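L-2,4-diaminobutyric acid acetyltransferase (Geobacillus sp., PDB 6SLL) catalyses the transfer of an acetyl group from acetyl-coenzyme A to L-2,4-diaminobutyric acid, a step in the biosynthesis of the chemical chaperone ectoine. Local coordinates at residues Leu86-Val91 and Arg135-Tyr140; Met62-Glu67 and Lys104-Gly109; Gly155-Pro160 and His165-Leu170. All coordinates share one frame; numbering follows the deposited sequence. Where two conformers were deposited one is given.

Interaction 1: residues Leu86-Val91 and Arg135-Tyr140; sequences LFVWQV and RLFLGY. With DAB (2,4-diaminobutyric acid), chain G; COA (coenzyme A), chain F.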
# COMPACT_ATOMS: atom_id res chain seq x y z
N LEU B 86 4.58 8.89 -10.50
CA LEU B 86 4.92 8.50 -9.12
C LEU B 86 3.83 9.07 -8.20
O LEU B 86 3.62 10.27 -8.15
CB LEU B 86 6.26 9.06 -8.74
CG LEU B 86 6.76 8.66 -7.36
CD1 LEU B 86 7.25 7.23 -7.33
CD2 LEU B 86 7.88 9.57 -6.90
N PHE B 87 3.17 8.16 -7.45
CA PHE B 87 2.20 8.60 -6.43
C PHE B 87 2.93 8.72 -5.10
O PHE B 87 3.55 7.73 -4.65
CB PHE B 87 1.06 7.58 -6.32
CG PHE B 87 0.01 8.07 -5.34
CD1 PHE B 87 -0.92 8.96 -5.72
CD2 PHE B 87 0.00 7.62 -4.06
CE1 PHE B 87 -1.87 9.42 -4.85
CE2 PHE B 87 -0.96 8.07 -3.17
CZ PHE B 87 -1.89 9.00 -3.58
N VAL B 88 2.87 9.91 -4.51
CA VAL B 88 3.45 10.14 -3.21
C VAL B 88 2.35 10.01 -2.20
O VAL B 88 1.33 10.77 -2.25
CB VAL B 88 4.19 11.47 -3.10
CG1 VAL B 88 4.65 11.70 -1.69
CG2 VAL B 88 5.32 11.53 -4.10
N TRP B 89 2.43 9.03 -1.30
CA TRP B 89 1.39 8.64 -0.38
C TRP B 89 1.47 9.41 0.89
O TRP B 89 0.55 10.23 1.17
CB TRP B 89 1.45 7.13 -0.20
CG TRP B 89 0.39 6.52 0.66
CD1 TRP B 89 -0.64 7.14 1.35
CD2 TRP B 89 0.26 5.12 0.93
NE1 TRP B 89 -1.34 6.18 2.01
CE2 TRP B 89 -0.81 4.94 1.80
CE3 TRP B 89 0.98 4.02 0.52
CZ2 TRP B 89 -1.22 3.70 2.24
CZ3 TRP B 89 0.56 2.75 0.94
CH2 TRP B 89 -0.51 2.63 1.80
N GLN B 90 2.50 9.24 1.73
CA GLN B 90 2.61 9.98 3.00
C GLN B 90 3.99 10.63 3.08
O GLN B 90 5.00 9.98 2.79
CB GLN B 90 2.37 9.06 4.21
CG GLN B 90 0.95 8.52 4.25
CD GLN B 90 0.64 7.68 5.44
OE1 GLN B 90 1.33 6.70 5.72
NE2 GLN B 90 -0.39 8.05 6.16
N VAL B 91 4.00 11.87 3.54
CA VAL B 91 5.22 12.59 3.90
C VAL B 91 5.11 13.00 5.34
O VAL B 91 4.13 13.73 5.66
CB VAL B 91 5.49 13.79 2.97
CG1 VAL B 91 6.77 14.47 3.31
CG2 VAL B 91 5.34 13.49 1.50
N ARG B 135 2.66 23.71 0.77
CA ARG B 135 3.88 24.50 0.40
C ARG B 135 5.01 23.62 -0.06
O ARG B 135 5.77 23.99 -1.02
CB ARG B 135 4.35 25.33 1.51
CG ARG B 135 3.48 26.47 1.70
CD ARG B 135 3.41 27.36 0.42
NE ARG B 135 4.72 27.56 -0.32
CZ ARG B 135 4.88 27.74 -1.71
NH1 ARG B 135 3.81 27.70 -2.57
NH2 ARG B 135 6.14 27.95 -2.20
N LEU B 136 5.17 22.41 0.54
CA LEU B 136 6.22 21.49 0.10
C LEU B 136 6.06 21.21 -1.37
O LEU B 136 7.00 21.30 -2.19
CB LEU B 136 6.12 20.23 0.90
CG LEU B 136 7.03 19.11 0.43
CD1 LEU B 136 8.49 19.46 0.62
CD2 LEU B 136 6.66 17.87 1.22
N PHE B 137 4.83 20.77 -1.78
CA PHE B 137 4.66 20.27 -3.13
C PHE B 137 4.58 21.45 -4.13
O PHE B 137 5.16 21.35 -5.23
CB PHE B 137 3.43 19.40 -3.25
CG PHE B 137 3.69 18.05 -2.65
CD1 PHE B 137 4.43 17.10 -3.35
CD2 PHE B 137 3.17 17.71 -1.45
CE1 PHE B 137 4.69 15.89 -2.85
CE2 PHE B 137 3.42 16.44 -0.91
CZ PHE B 137 4.19 15.58 -1.61
N LEU B 138 3.84 22.52 -3.80
CA LEU B 138 3.79 23.60 -4.73
C LEU B 138 5.09 24.34 -4.84
O LEU B 138 5.50 24.72 -5.97
CB LEU B 138 2.70 24.57 -4.39
CG LEU B 138 1.27 24.01 -4.41
CD1 LEU B 138 0.28 25.08 -3.96
CD2 LEU B 138 0.91 23.52 -5.84
N GLY B 139 5.85 24.41 -3.78
CA GLY B 139 7.25 24.96 -3.82
C GLY B 139 8.17 24.15 -4.65
O GLY B 139 9.03 24.64 -5.39
N TYR B 140 8.09 22.82 -4.58
CA TYR B 140 8.89 21.94 -5.44
C TYR B 140 8.60 22.22 -6.89
O TYR B 140 9.56 22.38 -7.71
CB TYR B 140 8.59 20.48 -5.05
CG TYR B 140 9.42 19.47 -5.80
CD1 TYR B 140 10.74 19.34 -5.54
CD2 TYR B 140 8.90 18.67 -6.70
CE1 TYR B 140 11.51 18.42 -6.18
CE2 TYR B 140 9.66 17.80 -7.43
CZ TYR B 140 11.02 17.66 -7.20
OH TYR B 140 11.73 16.75 -7.93
N DAB G . -4.31 11.62 4.44
CA DAB G . -3.72 10.61 3.51
C DAB G . -2.80 9.72 4.32
O DAB G . -2.46 8.68 3.77
CB DAB G . -2.99 11.28 2.34
CG DAB G . -1.72 11.99 2.70
ND DAB G . -1.12 12.57 1.47
OXT DAB G . -2.43 10.07 5.43
N1A COA F . 5.08 27.43 8.29
C2A COA F . 5.39 27.99 7.11
N3A COA F . 6.00 27.42 6.07
C4A COA F . 6.35 26.13 6.32
C5A COA F . 6.04 25.45 7.49
C6A COA F . 5.37 26.12 8.53
N6A COA F . 5.06 25.61 9.69
N7A COA F . 6.60 24.18 7.41
C8A COA F . 7.14 24.09 6.20
N9A COA F . 6.96 25.24 5.51
C1B COA F . 7.37 25.47 4.19
C2B COA F . 8.87 25.78 4.08
O2B COA F . 9.12 27.13 4.28
C3B COA F . 9.13 25.18 2.71
O3B COA F . 8.53 26.10 1.71
P3B COA F . 9.46 27.11 0.84
O7A COA F . 10.12 26.07 -0.09
O8A COA F . 8.46 28.13 0.27
O9A COA F . 10.80 27.47 1.65
C4B COA F . 8.24 23.97 2.68
O4B COA F . 7.12 24.26 3.48
C5B COA F . 9.05 22.72 3.03
O5B COA F . 9.70 22.90 4.31
P1A COA F . 10.51 21.74 5.04
O1A COA F . 11.28 22.35 6.13
O2A COA F . 11.20 20.87 4.05
O3A COA F . 9.26 20.92 5.66
P2A COA F . 9.31 19.97 6.97
O4A COA F . 10.54 19.16 6.98
O5A COA F . 9.02 20.81 8.18
O6A COA F . 8.12 19.00 6.68
CBP COA F . 5.79 18.41 6.54
CCP COA F . 6.85 19.41 6.14
CDP COA F . 4.50 18.74 5.74
CEP COA F . 6.25 17.04 6.20
CAP COA F . 5.58 18.58 8.08
OAP COA F . 5.01 19.89 8.32
C9P COA F . 4.72 17.56 8.74
O9P COA F . 5.01 16.35 8.84
N8P COA F . 3.56 18.08 9.22
C7P COA F . 2.55 17.43 9.90
C6P COA F . 1.83 18.42 10.96
C5P COA F . 0.84 19.34 10.32
O5P COA F . 1.20 20.01 9.29
N4P COA F . -0.24 19.53 10.85
C3P COA F . -1.29 20.49 10.29
C2P COA F . -2.71 20.23 11.21
S1P COA F . -2.43 21.02 12.77

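Interaction 2: residues Met62-Glu67 and Lys104-Gly109; sequences MIAEHE and KAMLTG. With COA (coenzyme A), chain F.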
# COMPACT_ATOMS: atom_id res chain seq x y z
N MET B 62 11.70 6.89 1.16
CA MET B 62 12.82 7.61 1.76
C MET B 62 12.63 7.68 3.28
O MET B 62 11.47 7.84 3.76
CB MET B 62 12.83 9.09 1.22
CG MET B 62 13.93 9.94 1.51
SD MET B 62 15.60 9.17 1.09
CE MET B 62 15.13 9.12 -0.60
N ILE B 63 13.74 7.55 4.00
CA ILE B 63 13.84 7.86 5.45
C ILE B 63 14.86 8.91 5.70
O ILE B 63 15.89 8.96 5.02
CB ILE B 63 14.25 6.54 6.22
CG1 ILE B 63 12.94 5.72 6.53
CG2 ILE B 63 15.06 6.79 7.50
CD1 ILE B 63 13.13 4.48 7.27
N ALA B 64 14.57 9.75 6.69
CA ALA B 64 15.55 10.66 7.27
C ALA B 64 15.77 10.32 8.70
O ALA B 64 14.84 10.06 9.46
CB ALA B 64 15.03 12.11 7.18
N GLU B 65 17.07 10.27 9.09
CA GLU B 65 17.45 9.95 10.47
C GLU B 65 18.36 11.04 11.03
O GLU B 65 19.18 11.59 10.27
CB GLU B 65 18.20 8.67 10.55
CG GLU B 65 17.30 7.54 10.44
CD GLU B 65 18.02 6.15 10.21
OE1 GLU B 65 18.96 6.12 9.49
OE2 GLU B 65 17.66 5.18 10.85
N HIS B 66 18.22 11.32 12.29
CA HIS B 66 19.08 12.32 12.96
C HIS B 66 19.44 11.75 14.31
O HIS B 66 18.56 11.42 15.11
CB HIS B 66 18.37 13.63 13.07
CG HIS B 66 19.23 14.69 13.78
ND1 HIS B 66 18.91 15.13 15.02
CD2 HIS B 66 20.31 15.37 13.38
CE1 HIS B 66 19.85 15.99 15.39
NE2 HIS B 66 20.66 16.19 14.39
N GLU B 67 20.74 11.59 14.58
CA GLU B 67 21.27 11.12 15.82
C GLU B 67 20.54 9.84 16.23
O GLU B 67 20.22 9.62 17.40
CB GLU B 67 21.23 12.22 16.87
CG GLU B 67 22.23 13.36 16.54
CD GLU B 67 22.34 14.44 17.57
OE1 GLU B 67 21.39 14.54 18.40
OE2 GLU B 67 23.33 15.23 17.33
N LYS B 104 11.78 18.75 2.16
CA LYS B 104 12.23 19.14 0.85
C LYS B 104 13.40 18.26 0.42
O LYS B 104 13.47 17.85 -0.73
CB LYS B 104 12.63 20.58 0.87
CG LYS B 104 13.07 21.18 -0.42
CD LYS B 104 13.50 22.65 -0.28
CE LYS B 104 12.38 23.56 0.11
NZ LYS B 104 12.75 25.02 -0.23
N ALA B 105 14.29 17.96 1.32
CA ALA B 105 15.46 17.12 1.00
C ALA B 105 14.99 15.69 0.73
O ALA B 105 15.57 15.04 -0.18
CB ALA B 105 16.50 17.13 2.12
N MET B 106 14.02 15.18 1.45
CA MET B 106 13.56 13.84 1.16
C MET B 106 12.91 13.76 -0.22
O MET B 106 13.09 12.80 -0.95
CB MET B 106 12.49 13.37 2.18
CG MET B 106 13.05 13.01 3.55
SD MET B 106 11.90 12.14 4.61
CE MET B 106 10.63 13.38 4.84
N LEU B 107 12.10 14.79 -0.58
CA LEU B 107 11.38 14.76 -1.84
C LEU B 107 12.36 14.90 -2.97
O LEU B 107 12.32 14.15 -3.98
CB LEU B 107 10.33 15.89 -1.87
CG LEU B 107 9.53 16.05 -3.14
CD1 LEU B 107 8.82 14.74 -3.55
CD2 LEU B 107 8.51 17.16 -3.03
N THR B 108 13.31 15.84 -2.90
CA THR B 108 14.31 16.03 -3.94
C THR B 108 15.12 14.73 -4.02
O THR B 108 15.41 14.20 -5.14
CB THR B 108 15.23 17.21 -3.56
OG1 THR B 108 14.44 18.38 -3.60
CG2 THR B 108 16.44 17.33 -4.48
N GLY B 109 15.53 14.17 -2.91
CA GLY B 109 16.30 12.94 -2.94
C GLY B 109 15.55 11.79 -3.49
O GLY B 109 16.11 10.98 -4.28
N1A COA F . 5.08 27.43 8.29
C2A COA F . 5.39 27.99 7.11
N3A COA F . 6.00 27.42 6.07
C4A COA F . 6.35 26.13 6.32
C5A COA F . 6.04 25.45 7.49
C6A COA F . 5.37 26.12 8.53
N6A COA F . 5.06 25.61 9.69
N7A COA F . 6.60 24.18 7.41
C8A COA F . 7.14 24.09 6.20
N9A COA F . 6.96 25.24 5.51
C1B COA F . 7.37 25.47 4.19
C2B COA F . 8.87 25.78 4.08
O2B COA F . 9.12 27.13 4.28
C3B COA F . 9.13 25.18 2.71
O3B COA F . 8.53 26.10 1.71
P3B COA F . 9.46 27.11 0.84
O7A COA F . 10.12 26.07 -0.09
O8A COA F . 8.46 28.13 0.27
O9A COA F . 10.80 27.47 1.65
C4B COA F . 8.24 23.97 2.68
O4B COA F . 7.12 24.26 3.48
C5B COA F . 9.05 22.72 3.03
O5B COA F . 9.70 22.90 4.31
P1A COA F . 10.51 21.74 5.04
O1A COA F . 11.28 22.35 6.13
O2A COA F . 11.20 20.87 4.05
O3A COA F . 9.26 20.92 5.66
P2A COA F . 9.31 19.97 6.97
O4A COA F . 10.54 19.16 6.98
O5A COA F . 9.02 20.81 8.18
O6A COA F . 8.12 19.00 6.68
CBP COA F . 5.79 18.41 6.54
CCP COA F . 6.85 19.41 6.14
CDP COA F . 4.50 18.74 5.74
CEP COA F . 6.25 17.04 6.20
CAP COA F . 5.58 18.58 8.08
OAP COA F . 5.01 19.89 8.32
C9P COA F . 4.72 17.56 8.74
O9P COA F . 5.01 16.35 8.84
N8P COA F . 3.56 18.08 9.22
C7P COA F . 2.55 17.43 9.90
C6P COA F . 1.83 18.42 10.96
C5P COA F . 0.84 19.34 10.32
O5P COA F . 1.20 20.01 9.29
N4P COA F . -0.24 19.53 10.85
C3P COA F . -1.29 20.49 10.29
C2P COA F . -2.71 20.23 11.21
S1P COA F . -2.43 21.02 12.77

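Interaction 3: residues Gly155-Pro160 and His165-Leu170; sequences GAEMFP and HEDEPL. With DAB (2,4-diaminobutyric acid), chain G.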
# COMPACT_ATOMS: atom_id res chain seq x y z
N GLY B 155 -13.17 13.05 -2.07
CA GLY B 155 -13.91 13.99 -1.23
C GLY B 155 -14.23 13.37 0.12
O GLY B 155 -14.27 12.18 0.29
N ALA B 156 -14.55 14.29 1.08
CA ALA B 156 -14.91 13.89 2.39
C ALA B 156 -15.96 12.84 2.44
O ALA B 156 -16.00 12.00 3.33
CB ALA B 156 -15.35 15.12 3.14
N GLU B 157 -16.96 12.90 1.51
CA GLU B 157 -18.06 11.99 1.49
C GLU B 157 -17.70 10.58 1.26
O GLU B 157 -18.51 9.69 1.43
CB GLU B 157 -19.09 12.45 0.42
CG GLU B 157 -18.58 12.44 -1.02
CD GLU B 157 -17.82 13.69 -1.51
OE1 GLU B 157 -17.45 14.56 -0.68
OE2 GLU B 157 -17.69 13.71 -2.79
N MET B 158 -16.45 10.36 0.73
CA MET B 158 -16.05 8.99 0.46
C MET B 158 -15.63 8.23 1.71
O MET B 158 -15.47 7.04 1.65
CB MET B 158 -14.81 8.95 -0.53
CG MET B 158 -15.25 9.47 -1.93
SD MET B 158 -13.90 9.44 -3.14
CE MET B 158 -13.37 7.75 -3.12
N PHE B 159 -15.41 8.94 2.81
CA PHE B 159 -14.80 8.40 4.00
C PHE B 159 -15.90 7.76 4.90
O PHE B 159 -17.07 8.05 4.71
CB PHE B 159 -13.94 9.40 4.68
CG PHE B 159 -12.72 9.72 3.93
CD1 PHE B 159 -12.72 10.56 2.89
CD2 PHE B 159 -11.50 9.05 4.20
CE1 PHE B 159 -11.58 10.82 2.07
CE2 PHE B 159 -10.41 9.24 3.42
CZ PHE B 159 -10.41 10.12 2.38
N PRO B 160 -15.54 7.00 5.91
CA PRO B 160 -16.59 6.30 6.71
C PRO B 160 -17.41 7.19 7.55
O PRO B 160 -17.02 8.29 7.94
CB PRO B 160 -15.81 5.40 7.65
CG PRO B 160 -14.51 5.13 6.90
CD PRO B 160 -14.22 6.43 6.17
N HIS B 165 -13.61 13.32 7.86
CA HIS B 165 -12.34 13.37 7.22
C HIS B 165 -12.41 14.53 6.26
O HIS B 165 -13.45 14.76 5.60
CB HIS B 165 -12.06 12.10 6.43
CG HIS B 165 -10.65 11.88 6.01
ND1 HIS B 165 -10.03 12.56 4.99
CD2 HIS B 165 -9.73 11.05 6.51
CE1 HIS B 165 -8.77 12.13 4.87
NE2 HIS B 165 -8.56 11.20 5.78
N GLU B 166 -11.34 15.23 6.07
CA GLU B 166 -11.22 16.27 5.12
C GLU B 166 -11.23 15.78 3.66
O GLU B 166 -10.87 14.60 3.42
CB GLU B 166 -10.02 17.18 5.29
CG GLU B 166 -9.97 18.02 6.61
CD GLU B 166 -8.53 18.69 6.60
OE1 GLU B 166 -7.63 18.32 7.41
OE2 GLU B 166 -8.36 19.74 5.82
N ASP B 167 -11.58 16.62 2.72
CA ASP B 167 -11.32 16.32 1.34
C ASP B 167 -9.82 16.09 1.13
O ASP B 167 -8.96 16.65 1.75
CB ASP B 167 -11.69 17.50 0.40
CG ASP B 167 -13.21 17.85 0.34
OD1 ASP B 167 -13.99 16.99 0.64
OD2 ASP B 167 -13.50 19.01 0.05
N GLU B 168 -9.55 15.25 0.10
CA GLU B 168 -8.17 14.88 -0.33
C GLU B 168 -8.05 15.24 -1.83
O GLU B 168 -8.03 14.34 -2.66
CB GLU B 168 -7.93 13.41 -0.11
CG GLU B 168 -7.79 13.06 1.36
CD GLU B 168 -6.44 13.32 1.99
OE1 GLU B 168 -5.49 13.75 1.29
OE2 GLU B 168 -6.32 13.04 3.21
N PRO B 169 -7.94 16.51 -2.18
CA PRO B 169 -7.84 16.87 -3.59
C PRO B 169 -6.51 16.36 -4.16
O PRO B 169 -5.48 16.29 -3.47
CB PRO B 169 -7.86 18.37 -3.58
CG PRO B 169 -7.58 18.71 -2.20
CD PRO B 169 -7.97 17.68 -1.31
N LEU B 170 -6.54 16.03 -5.44
CA LEU B 170 -5.37 15.48 -6.16
C LEU B 170 -4.54 16.53 -6.82
O LEU B 170 -5.03 17.30 -7.65
CB LEU B 170 -5.85 14.45 -7.22
CG LEU B 170 -4.80 13.74 -7.97
CD1 LEU B 170 -4.01 12.78 -7.08
CD2 LEU B 170 -5.41 13.02 -9.18
N DAB G . -4.31 11.62 4.44
CA DAB G . -3.72 10.61 3.51
C DAB G . -2.80 9.72 4.32
O DAB G . -2.46 8.68 3.77
CB DAB G . -2.99 11.28 2.34
CG DAB G . -1.72 11.99 2.70
ND DAB G . -1.12 12.57 1.47
OXT DAB G . -2.43 10.07 5.43
O HOH W 1 -15.91 12.61 6.13
O HOH W 2 -16.29 16.95 -0.99

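Interaction 1: residues Leu86-Val91 and Arg135-Tyr140
V88 sets CG1 against the edge of the F137 ring, 3.9 Å from F137 CZ and near the ring plane. This methyl stands anti to the backbone N (chi1 175°), the branch that faces helix 131-144. At W89 the extended backbone breaks (psi -67°) and the alternation of side chains slips: Q90 points away from the helix, while V88 and V91, three positions apart, both point to it. That geometry is consistent with the beta bulge that GNAT acetyltransferases carry in this strand beside the acceptor site. Here the W89 carbonyl O takes a hydrogen bond from ND of diaminobutyric acid at 2.9 Å, the amine that EctA enzymes acetylate. W89 NE1 adds a weak, bent bond to the ligand's O at 3.3 Å, with that oxygen near the plane of the indole. Q90 holds the other carboxylate oxygen: its NE2 reaches OXT of the ligand at 3.0 Å, nearly straight at 163°. NE2 is also bonded to D43 O, and OE1 to the Y50 hydroxyl, which restricts the rotation of the amide. V91 turns back to the helix with both methyls, CG1 lying 4.0 Å from L136 CD2 and CG2 3.9 Å from F137 CZ. V91 CG1 also touches CEP of coenzyme A at 3.9 Å.

Interaction 2: residues Met62-Glu67 and Lys104-Gly109
M106 and G109 are the helix residues that meet strand 62-66, through M62 and A64, two and five residues after K104, which binds coenzyme A. The backbone N of K104 donates to O2A of the cofactor's pyrophosphate at 2.9 Å (156°). Its side chain, extended as far as CD and then bent, carries NZ to O7A of the 3'-phosphate at 2.8 Å; E143 is a second partner of that ammonium group. With the backbone N-H groups of R99, G101 and A103 also bonded to the cofactor, this is the R-x-x-G-x-A pyrophosphate loop of the GNAT fold, running into helix 102-112, whose N-terminal end, the positive end of the helix dipole, would probably favour the phosphates. M106 projects to the sheet, and its CB lies 3.8 Å from CG of M62 in the conformer described, one of two. M106 CG sits beside the backbone N (chi1 -74°), a setting that brings SD to A64 CB, 4.1 Å away. Y21 and I74, on neighbouring strands, touch M106 as well. At G109 the helix offers bare backbone: in that same conformer of M62, M62 CE lies 4.0 Å from G109 C. The N-to-C directions of the two short segments differ by 144°, nearer antiparallel than parallel, with their axes 8.7 Å apart at closest approach.

Interaction 3: residues Gly155-Pro160 and His165-Leu170
F159 and H165 lie face to face in an almost parallel stack, with centroids 3.7 Å apart and planes at 3°. The two rings overlap closely: H165 ND1 sits above the centre of the phenyl ring and F159 CE2 above the centre of the imidazole, while H165 CB adds a CH-pi contact to the same phenyl face. Two in-chain bonds fix the rotation of the imidazole. H165 ND1 donates to E166 O at 2.7 Å, nearly straight, within the ring plane and on a lone pair of the carbonyl; H165 NE2 is hydrogen-bonded to D43 OD2. With an alanine here the imidazole is gone; F159 would probably lose its stacking partner and the D43 carboxylate would be left without this mate. The stack spans the loop between strands 148-154 and 168-173, the antiparallel C-terminal pair of this GNAT fold, and M51 of the second subunit packs on F159. A polar link joins the two sides further along. The N-H of A156, first residue of the 3-10 segment 156-158, points to the anti lone pair of D167 OD1 at 2.8 Å (162°). A water donates both to that D167 OD1, at 2.8 Å, and to E157 OE1, at 2.7 Å, bridging two carboxylates whose like charges lie near each other. E168 begins the strand with CG 4.1 Å from F159 CZ. Its chain bends at chi2 (-81°), turning the carboxylate to the substrate: E168 OE2 accepts from the alpha-amino N of diaminobutyric acid at 2.8 Å, while OE1 is held by the T125 hydroxyl.

Overall arrangement
From the N terminus, interaction 2 opens on strand 62-66 and interaction 1 on strand 85-93 before either has closed. Interaction 2 closes 36 residues after its first segment, at helix 102-112, and interaction 1 after 43, at helix 131-144, so the two cross along the chain. Their centres are about 13 Å apart and their helices touch, Y140 and F137 packing on L107, which sets both helices on one sheet beside coenzyme A. Interaction 3 follows in series and closes a short loop of four residues near the C terminus. About 18 Å from interaction 1, centre to centre, it does not touch it, yet both bind diaminobutyric acid and both reach the second subunit.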